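Local coordinates for protein carbohydrate kinase, pfkB family (PDB 3KTN) that probably phosphorylates a sugar or sugar acid, perhaps 2-keto-3-deoxygluconate, as a magnesium-binding kinase of the PfkB (ribokinase) family, at residues T16-E19 and Q25-Q28; F90-G95 and T101-Q106; E266-L271 and N326-H331; G307-T312 and P318-K323. One frame throughout, in Å; residues are numbered along the deposited sequence.

Interaction 1: T16-E19 and Q25-Q28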
loop_
_atom_site.group_PDB
_atom_site.type_symbol
_atom_site.label_atom_id
_atom_site.label_comp_id
_atom_site.label_asym_id
_atom_site.label_seq_id
_atom_site.Cartn_x
_atom_site.Cartn_y
_atom_site.Cartn_z
ATOM N N THR A 16 -1.285 -2.100 13.677
ATOM C CA THR A 16 -2.194 -3.086 13.118
ATOM C C THR A 16 -1.843 -3.423 11.683
ATOM O O THR A 16 -1.665 -2.522 10.851
ATOM C CB THR A 16 -3.642 -2.555 13.112
ATOM O OG1 THR A 16 -3.950 -2.002 14.395
ATOM C CG2 THR A 16 -4.651 -3.681 12.767
ATOM N N PRO A 17 -1.714 -4.719 11.371
ATOM C CA PRO A 17 -1.396 -5.096 9.988
ATOM C C PRO A 17 -2.691 -4.839 9.204
ATOM O O PRO A 17 -3.779 -4.849 9.776
ATOM C CB PRO A 17 -1.086 -6.592 10.087
ATOM C CG PRO A 17 -0.689 -6.794 11.538
ATOM C CD PRO A 17 -1.635 -5.882 12.276
ATOM N N PRO A 18 -2.599 -4.599 7.894
ATOM C CA PRO A 18 -3.857 -4.359 7.178
ATOM C C PRO A 18 -4.757 -5.598 7.033
ATOM O O PRO A 18 -4.330 -6.738 7.275
ATOM C CB PRO A 18 -3.389 -3.801 5.824
ATOM C CG PRO A 18 -2.011 -4.358 5.659
ATOM C CD PRO A 18 -1.425 -4.323 7.045
ATOM N N GLU A 19 -6.011 -5.355 6.666
ATOM C CA GLU A 19 -7.002 -6.406 6.455
ATOM C C GLU A 19 -7.094 -7.329 7.677
ATOM O O GLU A 19 -7.309 -6.838 8.787
ATOM C CB GLU A 19 -6.655 -7.165 5.161
ATOM C CG GLU A 19 -6.613 -6.206 3.929
ATOM C CD GLU A 19 -6.254 -6.894 2.606
ATOM O OE1 GLU A 19 -5.498 -6.304 1.807
ATOM O OE2 GLU A 19 -6.738 -8.008 2.343
ATOM N N GLN A 25 2.750 -12.626 8.630
ATOM C CA GLN A 25 2.444 -12.625 7.204
ATOM C C GLN A 25 2.898 -11.377 6.463
ATOM O O GLN A 25 3.081 -11.415 5.248
ATOM C CB GLN A 25 0.941 -12.781 6.974
ATOM C CG GLN A 25 0.357 -14.119 7.365
ATOM C CD GLN A 25 -1.143 -14.163 7.146
ATOM O OE1 GLN A 25 -1.907 -13.551 7.890
ATOM N NE2 GLN A 25 -1.569 -14.876 6.111
ATOM N N THR A 26 3.082 -10.272 7.175
ATOM C CA THR A 26 3.469 -9.042 6.496
ATOM C C THR A 26 4.237 -8.101 7.396
ATOM O O THR A 26 4.084 -8.132 8.614
ATOM C CB THR A 26 2.210 -8.294 5.952
ATOM O OG1 THR A 26 2.611 -7.132 5.218
ATOM C CG2 THR A 26 1.309 -7.860 7.093
ATOM N N GLU A 27 5.055 -7.254 6.780
ATOM C CA GLU A 27 5.850 -6.274 7.510
ATOM C C GLU A 27 5.074 -4.960 7.583
ATOM O O GLU A 27 5.468 -4.037 8.297
ATOM C CB GLU A 27 7.197 -6.034 6.799
ATOM C CG GLU A 27 7.136 -5.171 5.505
ATOM C CD GLU A 27 6.500 -5.874 4.291
ATOM O OE1 GLU A 27 6.014 -7.025 4.437
ATOM O OE2 GLU A 27 6.492 -5.263 3.184
ATOM N N GLN A 28 3.976 -4.890 6.832
ATOM C CA GLN A 28 3.136 -3.698 6.765
ATOM C C GLN A 28 2.292 -3.451 8.013
ATOM O O GLN A 28 1.752 -4.381 8.612
ATOM C CB GLN A 28 2.183 -3.776 5.563
ATOM C CG GLN A 28 2.824 -4.038 4.221
ATOM C CD GLN A 28 1.784 -4.129 3.115
ATOM O OE1 GLN A 28 1.135 -3.133 2.785
ATOM N NE2 GLN A 28 1.609 -5.324 2.547
#
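Two successive prolines close on one backbone oxygen: the carbonyl O of Gln28 takes a CA-H...O contact from Pro17 CA at 3.5 Å, with 151° at the hydrogen, and Pro18 CD stands at 3.5 Å from the same O. Neither proline nitrogen has a proton to give, so what these two residues offer the carbonyl is weak, carbon-bound hydrogen. Beside this point the ring carbon Pro18 CD also rests on Gln28 CB, 3.9 Å away, the two side chains crossing at about a right angle. Pro17 works further along, its CB touching the Thr26 methyl CG2 at 4.0 Å. With the hydroxyl anti to Thr26 N (chi1 -177°), CG2 falls between N and the carbonyl carbon and meets Pro17, while OG1 accepts from Gln28 N at 3.1 Å and 163°. This is an ST turn, and it lies at the bend leading into strand 28-34.

The segments are the two ends of the connection between strands 12-16 and 28-34 of the small four-stranded sheet, which in ribokinase relatives serves as a lid over the substrate site. Beyond the chain, Glu19 forms a salt bridge with Arg30 of the third subunit.

Between the segments the contact is thus apolar and CH...O in kind. Thr26 OG1 serves both the ST turn and Glu27 OE2 of the second subunit, and the Gln28 amide NE2 goes to that same carboxylate oxygen, so the shape of the turn and the subunit interface probably depend on each other.

Interaction 2: F90-G95 and T101-Q106. With SO4 (sulfate ion), chain B.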
loop_
_atom_site.group_PDB
_atom_site.type_symbol
_atom_site.label_atom_id
_atom_site.label_comp_id
_atom_site.label_asym_id
_atom_site.label_seq_id
_atom_site.Cartn_x
_atom_site.Cartn_y
_atom_site.Cartn_z
ATOM N N PHE A 90 0.977 -1.369 21.644
ATOM C CA PHE A 90 0.501 -2.734 21.490
ATOM C C PHE A 90 0.229 -3.036 20.019
ATOM O O PHE A 90 -0.001 -2.132 19.211
ATOM C CB PHE A 90 -0.754 -2.978 22.343
ATOM C CG PHE A 90 -1.987 -2.248 21.875
ATOM C CD1 PHE A 90 -2.894 -2.865 21.012
ATOM C CD2 PHE A 90 -2.287 -0.977 22.361
ATOM C CE1 PHE A 90 -4.079 -2.233 20.648
ATOM C CE2 PHE A 90 -3.469 -0.336 22.002
ATOM C CZ PHE A 90 -4.368 -0.969 21.145
ATOM N N PHE A 91 0.289 -4.315 19.682
ATOM C CA PHE A 91 0.027 -4.773 18.333
ATOM C C PHE A 91 -1.353 -5.403 18.361
ATOM O O PHE A 91 -1.732 -6.033 19.355
ATOM C CB PHE A 91 1.064 -5.809 17.917
ATOM C CG PHE A 91 2.424 -5.229 17.677
ATOM C CD1 PHE A 91 2.852 -4.927 16.382
ATOM C CD2 PHE A 91 3.261 -4.924 18.748
ATOM C CE1 PHE A 91 4.088 -4.326 16.158
ATOM C CE2 PHE A 91 4.500 -4.319 18.531
ATOM C CZ PHE A 91 4.911 -4.020 17.231
ATOM N N ALA A 92 -2.115 -5.208 17.292
ATOM C CA ALA A 92 -3.445 -5.788 17.212
ATOM C C ALA A 92 -3.605 -6.503 15.877
ATOM O O ALA A 92 -3.648 -5.871 14.823
ATOM C CB ALA A 92 -4.500 -4.699 17.369
ATOM N N GLU A 93 -3.674 -7.827 15.927
ATOM C CA GLU A 93 -3.845 -8.634 14.719
ATOM C C GLU A 93 -5.328 -8.968 14.665
ATOM O O GLU A 93 -5.822 -9.731 15.491
ATOM C CB GLU A 93 -3.004 -9.911 14.823
ATOM C CG GLU A 93 -1.499 -9.664 14.788
ATOM C CD GLU A 93 -0.697 -10.895 15.188
ATOM O OE1 GLU A 93 -0.457 -11.068 16.402
ATOM O OE2 GLU A 93 -0.316 -11.692 14.296
HETATM N N MSE A 94 -6.034 -8.391 13.697
HETATM C CA MSE A 94 -7.478 -8.583 13.578
HETATM C C MSE A 94 -7.916 -10.005 13.248
HETATM O O MSE A 94 -7.442 -10.612 12.290
HETATM C CB MSE A 94 -8.051 -7.609 12.545
HETATM C CG MSE A 94 -7.663 -6.153 12.801
HETATM SE SE MSE A 94 -8.025 -5.574 14.636
HETATM C CE MSE A 94 -6.422 -6.081 15.461
ATOM N N GLY A 95 -8.826 -10.523 14.070
ATOM C CA GLY A 95 -9.352 -11.857 13.872
ATOM C C GLY A 95 -10.501 -11.854 12.875
ATOM O O GLY A 95 -10.880 -10.811 12.328
ATOM N N THR A 101 -9.131 -12.019 17.783
ATOM C CA THR A 101 -8.249 -10.893 17.544
ATOM C C THR A 101 -7.161 -11.056 18.603
ATOM O O THR A 101 -7.458 -11.425 19.747
ATOM C CB THR A 101 -9.026 -9.568 17.740
ATOM O OG1 THR A 101 -9.903 -9.375 16.619
ATOM C CG2 THR A 101 -8.074 -8.370 17.861
ATOM N N GLN A 102 -5.907 -10.811 18.228
ATOM C CA GLN A 102 -4.794 -10.968 19.165
ATOM C C GLN A 102 -4.109 -9.640 19.484
ATOM O O GLN A 102 -3.571 -8.976 18.598
ATOM C CB GLN A 102 -3.748 -11.938 18.588
ATOM C CG GLN A 102 -4.270 -13.329 18.182
ATOM C CD GLN A 102 -4.331 -14.324 19.335
ATOM O OE1 GLN A 102 -3.712 -14.125 20.383
ATOM N NE2 GLN A 102 -5.062 -15.417 19.135
ATOM N N VAL A 103 -4.119 -9.264 20.755
ATOM C CA VAL A 103 -3.482 -8.032 21.189
ATOM C C VAL A 103 -2.215 -8.393 21.952
ATOM O O VAL A 103 -2.246 -9.216 22.865
ATOM C CB VAL A 103 -4.421 -7.208 22.093
ATOM C CG1 VAL A 103 -3.659 -6.053 22.742
ATOM C CG2 VAL A 103 -5.572 -6.654 21.261
ATOM N N THR A 104 -1.094 -7.796 21.562
ATOM C CA THR A 104 0.182 -8.054 22.229
ATOM C C THR A 104 0.764 -6.722 22.705
ATOM O O THR A 104 1.135 -5.874 21.892
ATOM C CB THR A 104 1.180 -8.722 21.278
ATOM O OG1 THR A 104 0.586 -9.892 20.706
ATOM C CG2 THR A 104 2.444 -9.115 22.026
ATOM N N TYR A 105 0.840 -6.548 24.023
ATOM C CA TYR A 105 1.358 -5.319 24.626
ATOM C C TYR A 105 2.874 -5.268 24.694
ATOM O O TYR A 105 3.538 -6.297 24.809
ATOM C CB TYR A 105 0.831 -5.161 26.057
ATOM C CG TYR A 105 -0.649 -4.911 26.157
ATOM C CD1 TYR A 105 -1.180 -3.635 25.962
ATOM C CD2 TYR A 105 -1.525 -5.953 26.431
ATOM C CE1 TYR A 105 -2.555 -3.411 26.041
ATOM C CE2 TYR A 105 -2.892 -5.741 26.507
ATOM C CZ TYR A 105 -3.401 -4.472 26.310
ATOM O OH TYR A 105 -4.764 -4.289 26.351
ATOM N N GLN A 106 3.411 -4.057 24.622
ATOM C CA GLN A 106 4.848 -3.831 24.742
ATOM C C GLN A 106 4.983 -3.095 26.078
ATOM O O GLN A 106 3.993 -2.963 26.793
ATOM C CB GLN A 106 5.351 -2.964 23.592
ATOM C CG GLN A 106 5.569 -3.732 22.299
ATOM C CD GLN A 106 6.973 -4.298 22.185
ATOM O OE1 GLN A 106 7.286 -5.350 22.756
ATOM N NE2 GLN A 106 7.841 -3.589 21.447
HETATM S S SO4 B . -6.261 -1.742 28.541
HETATM O O1 SO4 B . -6.566 -2.844 29.473
HETATM O O2 SO4 B . -7.467 -1.399 27.774
HETATM O O3 SO4 B . -5.811 -0.561 29.300
HETATM O O4 SO4 B . -5.181 -2.174 27.639
HETATM O O HOH W 1 -0.792 -9.267 18.577
#
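Phe91 and Thr104 exchange both backbone bonds, Phe91 N to Thr104 O at 2.8 Å and Thr104 N to Phe91 O at 2.9 Å; Glu93 and Gln102 repeat the pattern. Strands 90-93 and 101-105 run antiparallel at 168° as a beta hairpin, beside strand 12-16 in the small sheet that forms a lid in ribokinase relatives, and at its turn end Gly95 N donates to Thr101 OG1 at 3.0 Å.

Apolar contacts collect on the face of Phe90, Ala92, Val103 and Tyr105. Phe90 CD1 meets Val103 CG1 at 3.7 Å, and Tyr105 CD1 lies against Phe90 CB; the rings are oblique, planes at 49°. Val103 CG1 sits over one face of the Tyr105 ring, offset toward the rim. On the side of Phe91 and Thr104, Gln106 CG comes to the edge of the Phe91 ring, 4.0 Å from CE2.

Polar groups gather round one water, which lies within bonding distance of Glu93 OE1, Gln102 O and Thr104 OG1. Arg61 of the fourth subunit salt-bridges the same OE1. Tyr105 OH reaches a sulfate, probably from the crystallisation liquor, through a weak bond.

Strand 101-105 also pairs in parallel with a strand of the third subunit, so its backbone polarity serves both hairpin and assembly.

Interaction 3: E266-L271 and N326-H331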
loop_
_atom_site.group_PDB
_atom_site.type_symbol
_atom_site.label_atom_id
_atom_site.label_comp_id
_atom_site.label_asym_id
_atom_site.label_seq_id
_atom_site.Cartn_x
_atom_site.Cartn_y
_atom_site.Cartn_z
ATOM N N GLU A 266 -32.858 -2.182 24.347
ATOM C CA GLU A 266 -33.216 -3.464 23.754
ATOM C C GLU A 266 -31.959 -4.017 23.087
ATOM O O GLU A 266 -31.098 -3.245 22.673
ATOM C CB GLU A 266 -34.327 -3.278 22.717
ATOM C CG GLU A 266 -34.034 -2.210 21.673
ATOM C CD GLU A 266 -35.115 -2.127 20.604
ATOM O OE1 GLU A 266 -36.298 -1.932 20.969
ATOM O OE2 GLU A 266 -34.782 -2.255 19.403
ATOM N N LYS A 267 -31.845 -5.342 23.006
ATOM C CA LYS A 267 -30.686 -5.973 22.375
ATOM C C LYS A 267 -30.511 -5.458 20.950
ATOM O O LYS A 267 -31.467 -5.407 20.180
ATOM C CB LYS A 267 -30.845 -7.494 22.303
ATOM C CG LYS A 267 -30.861 -8.222 23.627
ATOM C CD LYS A 267 -30.772 -9.733 23.405
ATOM C CE LYS A 267 -31.845 -10.241 22.431
ATOM N NZ LYS A 267 -31.699 -11.702 22.132
ATOM N N ARG A 268 -29.287 -5.087 20.602
ATOM C CA ARG A 268 -28.993 -4.585 19.263
ATOM C C ARG A 268 -28.086 -5.584 18.559
ATOM O O ARG A 268 -27.036 -5.964 19.096
ATOM C CB ARG A 268 -28.263 -3.243 19.342
ATOM C CG ARG A 268 -28.926 -2.185 20.199
ATOM C CD ARG A 268 -29.998 -1.452 19.435
ATOM N NE ARG A 268 -29.508 -1.027 18.132
ATOM C CZ ARG A 268 -30.144 -0.175 17.334
ATOM N NH1 ARG A 268 -31.301 0.354 17.714
ATOM N NH2 ARG A 268 -29.635 0.133 16.147
ATOM N N PRO A 269 -28.479 -6.044 17.360
ATOM C CA PRO A 269 -27.621 -7.001 16.650
ATOM C C PRO A 269 -26.227 -6.361 16.557
ATOM O O PRO A 269 -26.112 -5.168 16.275
ATOM C CB PRO A 269 -28.296 -7.127 15.285
ATOM C CG PRO A 269 -29.750 -6.887 15.605
ATOM C CD PRO A 269 -29.688 -5.729 16.578
ATOM N N LEU A 270 -25.184 -7.144 16.806
ATOM C CA LEU A 270 -23.817 -6.635 16.780
ATOM C C LEU A 270 -22.942 -7.333 15.739
ATOM O O LEU A 270 -22.865 -8.563 15.705
ATOM C CB LEU A 270 -23.185 -6.807 18.165
ATOM C CG LEU A 270 -21.731 -6.372 18.382
ATOM C CD1 LEU A 270 -21.632 -4.866 18.360
ATOM C CD2 LEU A 270 -21.245 -6.906 19.725
ATOM N N LEU A 271 -22.299 -6.538 14.886
ATOM C CA LEU A 271 -21.399 -7.063 13.860
ATOM C C LEU A 271 -20.003 -6.548 14.202
ATOM O O LEU A 271 -19.739 -5.342 14.204
ATOM C CB LEU A 271 -21.850 -6.618 12.465
ATOM C CG LEU A 271 -23.184 -7.251 12.038
ATOM C CD1 LEU A 271 -23.617 -6.717 10.678
ATOM C CD2 LEU A 271 -23.035 -8.773 11.985
ATOM N N ASN A 326 -28.150 9.286 15.286
ATOM C CA ASN A 326 -29.585 9.533 15.162
ATOM C C ASN A 326 -30.120 9.008 13.836
ATOM O O ASN A 326 -31.263 8.570 13.759
ATOM C CB ASN A 326 -29.881 11.033 15.288
ATOM C CG ASN A 326 -29.785 11.529 16.722
ATOM O OD1 ASN A 326 -29.669 12.730 16.969
ATOM N ND2 ASN A 326 -29.848 10.605 17.675
ATOM N N HIS A 327 -29.300 9.058 12.789
ATOM C CA HIS A 327 -29.738 8.559 11.490
ATOM C C HIS A 327 -29.925 7.047 11.571
ATOM O O HIS A 327 -30.855 6.491 10.991
ATOM C CB HIS A 327 -28.723 8.918 10.403
ATOM C CG HIS A 327 -29.048 8.343 9.058
ATOM N ND1 HIS A 327 -28.786 7.028 8.728
ATOM C CD2 HIS A 327 -29.649 8.891 7.977
ATOM C CE1 HIS A 327 -29.212 6.793 7.500
ATOM N NE2 HIS A 327 -29.741 7.907 7.022
ATOM N N VAL A 328 -29.049 6.372 12.304
ATOM C CA VAL A 328 -29.179 4.927 12.443
ATOM C C VAL A 328 -30.469 4.607 13.207
ATOM O O VAL A 328 -31.197 3.682 12.852
ATOM C CB VAL A 328 -27.968 4.325 13.187
ATOM C CG1 VAL A 328 -28.193 2.845 13.445
ATOM C CG2 VAL A 328 -26.709 4.526 12.360
ATOM N N LEU A 329 -30.757 5.386 14.246
ATOM C CA LEU A 329 -31.969 5.173 15.041
ATOM C C LEU A 329 -33.237 5.499 14.256
ATOM O O LEU A 329 -34.192 4.725 14.247
ATOM C CB LEU A 329 -31.935 6.036 16.309
ATOM C CG LEU A 329 -31.061 5.548 17.465
ATOM C CD1 LEU A 329 -30.968 6.624 18.533
ATOM C CD2 LEU A 329 -31.654 4.269 18.040
ATOM N N GLU A 330 -33.233 6.647 13.589
ATOM C CA GLU A 330 -34.382 7.100 12.821
ATOM C C GLU A 330 -34.573 6.450 11.458
ATOM O O GLU A 330 -35.701 6.344 10.978
ATOM C CB GLU A 330 -34.311 8.616 12.644
ATOM C CG GLU A 330 -34.525 9.399 13.926
ATOM C CD GLU A 330 -34.037 10.829 13.819
ATOM O OE1 GLU A 330 -34.266 11.455 12.761
ATOM O OE2 GLU A 330 -33.428 11.327 14.790
ATOM N N HIS A 331 -33.484 6.021 10.829
ATOM C CA HIS A 331 -33.572 5.405 9.505
ATOM C C HIS A 331 -32.738 4.132 9.428
ATOM O O HIS A 331 -31.683 4.099 8.793
ATOM C CB HIS A 331 -33.105 6.406 8.449
ATOM C CG HIS A 331 -33.825 7.716 8.511
ATOM N ND1 HIS A 331 -35.146 7.857 8.140
ATOM C CD2 HIS A 331 -33.424 8.933 8.945
ATOM C CE1 HIS A 331 -35.526 9.105 8.344
ATOM N NE2 HIS A 331 -34.501 9.779 8.832
#
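Arg268 reaches Val328 and Leu329 by folding its side chain: CG stands beside the backbone N (chi1 -52°), and two further bends, chi2 -83° and chi3 -48°, carry the guanidinium across to the helix. Its two terminal nitrogens then part company. NH1 comes to the Leu329 methyl CD2 at 3.9 Å, and NH2 to the Val328 methyl CG1 at 4.1 Å, both methyls lying obliquely to the guanidinium plane. On the helix side, Val328 holds CG1 anti to its own N, directed at the strand, whereas the Leu329 CB sets off to one side of the strand and the branch at CG turns CD2 back toward it, CD1 continuing the extended line. Arg268 as a whole runs at about a right angle to the Leu329 side chain and crosses that of Val328 at a slant.

The backbones are far apart, 11.0 Å between Arg268 CA and Leu329 CA, so one long side chain bridges the gap. Arg268 belongs to strand 262-269, the outermost strand within this chain of the large nine-stranded sheet of the ribokinase-like fold, and is backbone-bonded to Leu252 on the neighbouring strand. Val328 and Leu329 sit near the C-terminal end of helix 322-330. Helix 296-310 packs against both: Arg268 touches its Thr304 and Val305, and Leu329 packs on Thr301 and the same Val305. Val328 has a further neighbour across the interface, Ile98 of the fifth subunit.

Interaction 4: G307-T312 and P318-K323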
loop_
_atom_site.group_PDB
_atom_site.type_symbol
_atom_site.label_atom_id
_atom_site.label_comp_id
_atom_site.label_asym_id
_atom_site.label_seq_id
_atom_site.Cartn_x
_atom_site.Cartn_y
_atom_site.Cartn_z
ATOM N N GLY A 307 -22.167 2.392 20.539
ATOM C CA GLY A 307 -21.300 1.264 20.836
ATOM C C GLY A 307 -21.273 0.250 19.708
ATOM O O GLY A 307 -20.219 -0.305 19.390
ATOM N N VAL A 308 -22.432 -0.004 19.107
ATOM C CA VAL A 308 -22.529 -0.946 17.993
ATOM C C VAL A 308 -21.763 -0.380 16.795
ATOM O O VAL A 308 -21.065 -1.114 16.090
ATOM C CB VAL A 308 -24.004 -1.180 17.578
ATOM C CG1 VAL A 308 -24.075 -2.078 16.334
ATOM C CG2 VAL A 308 -24.767 -1.828 18.731
ATOM N N LEU A 309 -21.903 0.928 16.579
ATOM C CA LEU A 309 -21.224 1.610 15.481
ATOM C C LEU A 309 -19.708 1.518 15.606
ATOM O O LEU A 309 -19.016 1.344 14.611
ATOM C CB LEU A 309 -21.632 3.084 15.433
ATOM C CG LEU A 309 -23.011 3.408 14.852
ATOM C CD1 LEU A 309 -23.345 4.859 15.140
ATOM C CD2 LEU A 309 -23.017 3.140 13.347
ATOM N N ALA A 310 -19.197 1.627 16.830
ATOM C CA ALA A 310 -17.759 1.561 17.063
ATOM C C ALA A 310 -17.181 0.223 16.623
ATOM O O ALA A 310 -16.010 0.150 16.234
ATOM C CB ALA A 310 -17.445 1.803 18.535
ATOM N N HIS A 311 -17.993 -0.831 16.688
ATOM C CA HIS A 311 -17.540 -2.160 16.274
ATOM C C HIS A 311 -17.401 -2.274 14.754
ATOM O O HIS A 311 -16.756 -3.192 14.257
ATOM C CB HIS A 311 -18.504 -3.251 16.762
ATOM C CG HIS A 311 -18.457 -3.495 18.239
ATOM N ND1 HIS A 311 -18.919 -2.581 19.166
ATOM C CD2 HIS A 311 -18.017 -4.560 18.954
ATOM C CE1 HIS A 311 -18.768 -3.073 20.381
ATOM N NE2 HIS A 311 -18.223 -4.273 20.282
ATOM N N THR A 312 -18.004 -1.343 14.017
ATOM C CA THR A 312 -17.928 -1.365 12.562
ATOM C C THR A 312 -16.835 -0.424 12.055
ATOM O O THR A 312 -16.599 -0.323 10.843
ATOM C CB THR A 312 -19.227 -0.892 11.929
ATOM O OG1 THR A 312 -19.312 0.531 12.069
ATOM C CG2 THR A 312 -20.428 -1.547 12.611
ATOM N N PRO A 318 -13.588 5.970 18.210
ATOM C CA PRO A 318 -14.990 5.988 17.773
ATOM C C PRO A 318 -15.216 7.338 17.094
ATOM O O PRO A 318 -15.406 8.357 17.768
ATOM C CB PRO A 318 -15.781 5.882 19.085
ATOM C CG PRO A 318 -14.760 5.402 20.103
ATOM C CD PRO A 318 -13.501 6.095 19.672
ATOM N N LEU A 319 -15.166 7.341 15.768
ATOM C CA LEU A 319 -15.342 8.556 14.979
ATOM C C LEU A 319 -16.785 8.681 14.490
ATOM O O LEU A 319 -17.066 8.518 13.296
ATOM C CB LEU A 319 -14.380 8.533 13.785
ATOM C CG LEU A 319 -12.884 8.465 14.132
ATOM C CD1 LEU A 319 -12.089 8.037 12.919
ATOM C CD2 LEU A 319 -12.399 9.814 14.628
ATOM N N THR A 320 -17.692 8.967 15.421
ATOM C CA THR A 320 -19.109 9.112 15.109
ATOM C C THR A 320 -19.621 10.503 15.468
ATOM O O THR A 320 -19.009 11.215 16.261
ATOM C CB THR A 320 -19.967 8.061 15.869
ATOM O OG1 THR A 320 -19.720 8.161 17.279
ATOM C CG2 THR A 320 -19.624 6.655 15.400
ATOM N N THR A 321 -20.737 10.892 14.861
ATOM C CA THR A 321 -21.338 12.190 15.133
ATOM C C THR A 321 -22.764 11.965 15.629
ATOM O O THR A 321 -23.333 10.889 15.429
ATOM C CB THR A 321 -21.393 13.063 13.868
ATOM O OG1 THR A 321 -22.280 12.462 12.916
ATOM C CG2 THR A 321 -20.007 13.200 13.251
ATOM N N VAL A 322 -23.334 12.977 16.274
ATOM C CA VAL A 322 -24.696 12.881 16.794
ATOM C C VAL A 322 -25.685 12.594 15.672
ATOM O O VAL A 322 -26.579 11.762 15.824
ATOM C CB VAL A 322 -25.111 14.182 17.529
ATOM C CG1 VAL A 322 -26.555 14.068 18.030
ATOM C CG2 VAL A 322 -24.184 14.428 18.703
ATOM N N LYS A 323 -25.515 13.266 14.539
ATOM C CA LYS A 323 -26.407 13.060 13.402
ATOM C C LYS A 323 -26.335 11.639 12.854
ATOM O O LYS A 323 -27.354 11.056 12.472
ATOM C CB LYS A 323 -26.090 14.062 12.289
ATOM C CG LYS A 323 -26.448 15.496 12.661
ATOM C CD LYS A 323 -26.283 16.448 11.489
ATOM C CE LYS A 323 -26.762 17.850 11.847
ATOM N NZ LYS A 323 -26.602 18.792 10.703
#
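Leu309 presents two carbons to one methyl: CB and CD1 each lie 4.1 Å from Thr320 CG2. Its CG stands anti to the carbonyl carbon (chi1 -77°), and from there CD1 reaches the same methyl that CB already meets. The threonine torsion decides which branch does the touching. With chi1 at 56°, OG1 sits between the backbone N and carbonyl carbon and CG2 stands beside the N, facing the helix, while the hydroxyl is hydrogen-bonded to Asn306 OD1 one turn back on the same helix. Ala310 CB and Pro318 CB meet at 4.4 Å, a looser apolar contact next to it.

The segments flank the short link from helix 296-310 to helix 322-330, in the part of the ribokinase-like fold that borders the metal site; the Ala310 side chain is about 4 Å from the bound magnesium, held at Asp274 and Ile276. Helix 322-330 opens at Thr321, the N-cap, whose OG1 takes the backbone N of Gln324.

Side chains also fold back on the end of helix 296-310. His311 turns its ring so that ND1 donates to Gly307 O at 2.6 Å, and the acceptor is only 5° out of the ring plane; NE2 is hydrogen-bonded to Arg243. This fixes the ring rotation from both nitrogens. Thr312 OG1 donates to a lone pair of Leu309 O at 2.7 Å, in the carbonyl plane, and Thr312 N donates to the same oxygen at 2.9 Å, so that carbonyl is gripped twice.

In the fold
Interaction 1, in the loop between two strands of the small sheet, touches interaction 2, on its hairpin: Pro17 CD and Thr16 CG2 each lie 3.2 Å from Ala92 O. Interactions 3 and 4 share helix 322-330 and meet through Leu270 and His311, beside the large sheet. The two pairs stand apart, with centres 22 to 31 Å from one another. Interaction 2 is the extensive one, a buried backbone ladder; 1 and 4 are also buried but small, 4 resting on carbon contacts and 1 on carbons round a carbonyl oxygen, while 3, partly buried, is a single arginine whose terminal nitrogens meet two methyls. Interaction 4 comes nearest the magnesium. All four reach other subunits, with salt bridges in 1 and 2.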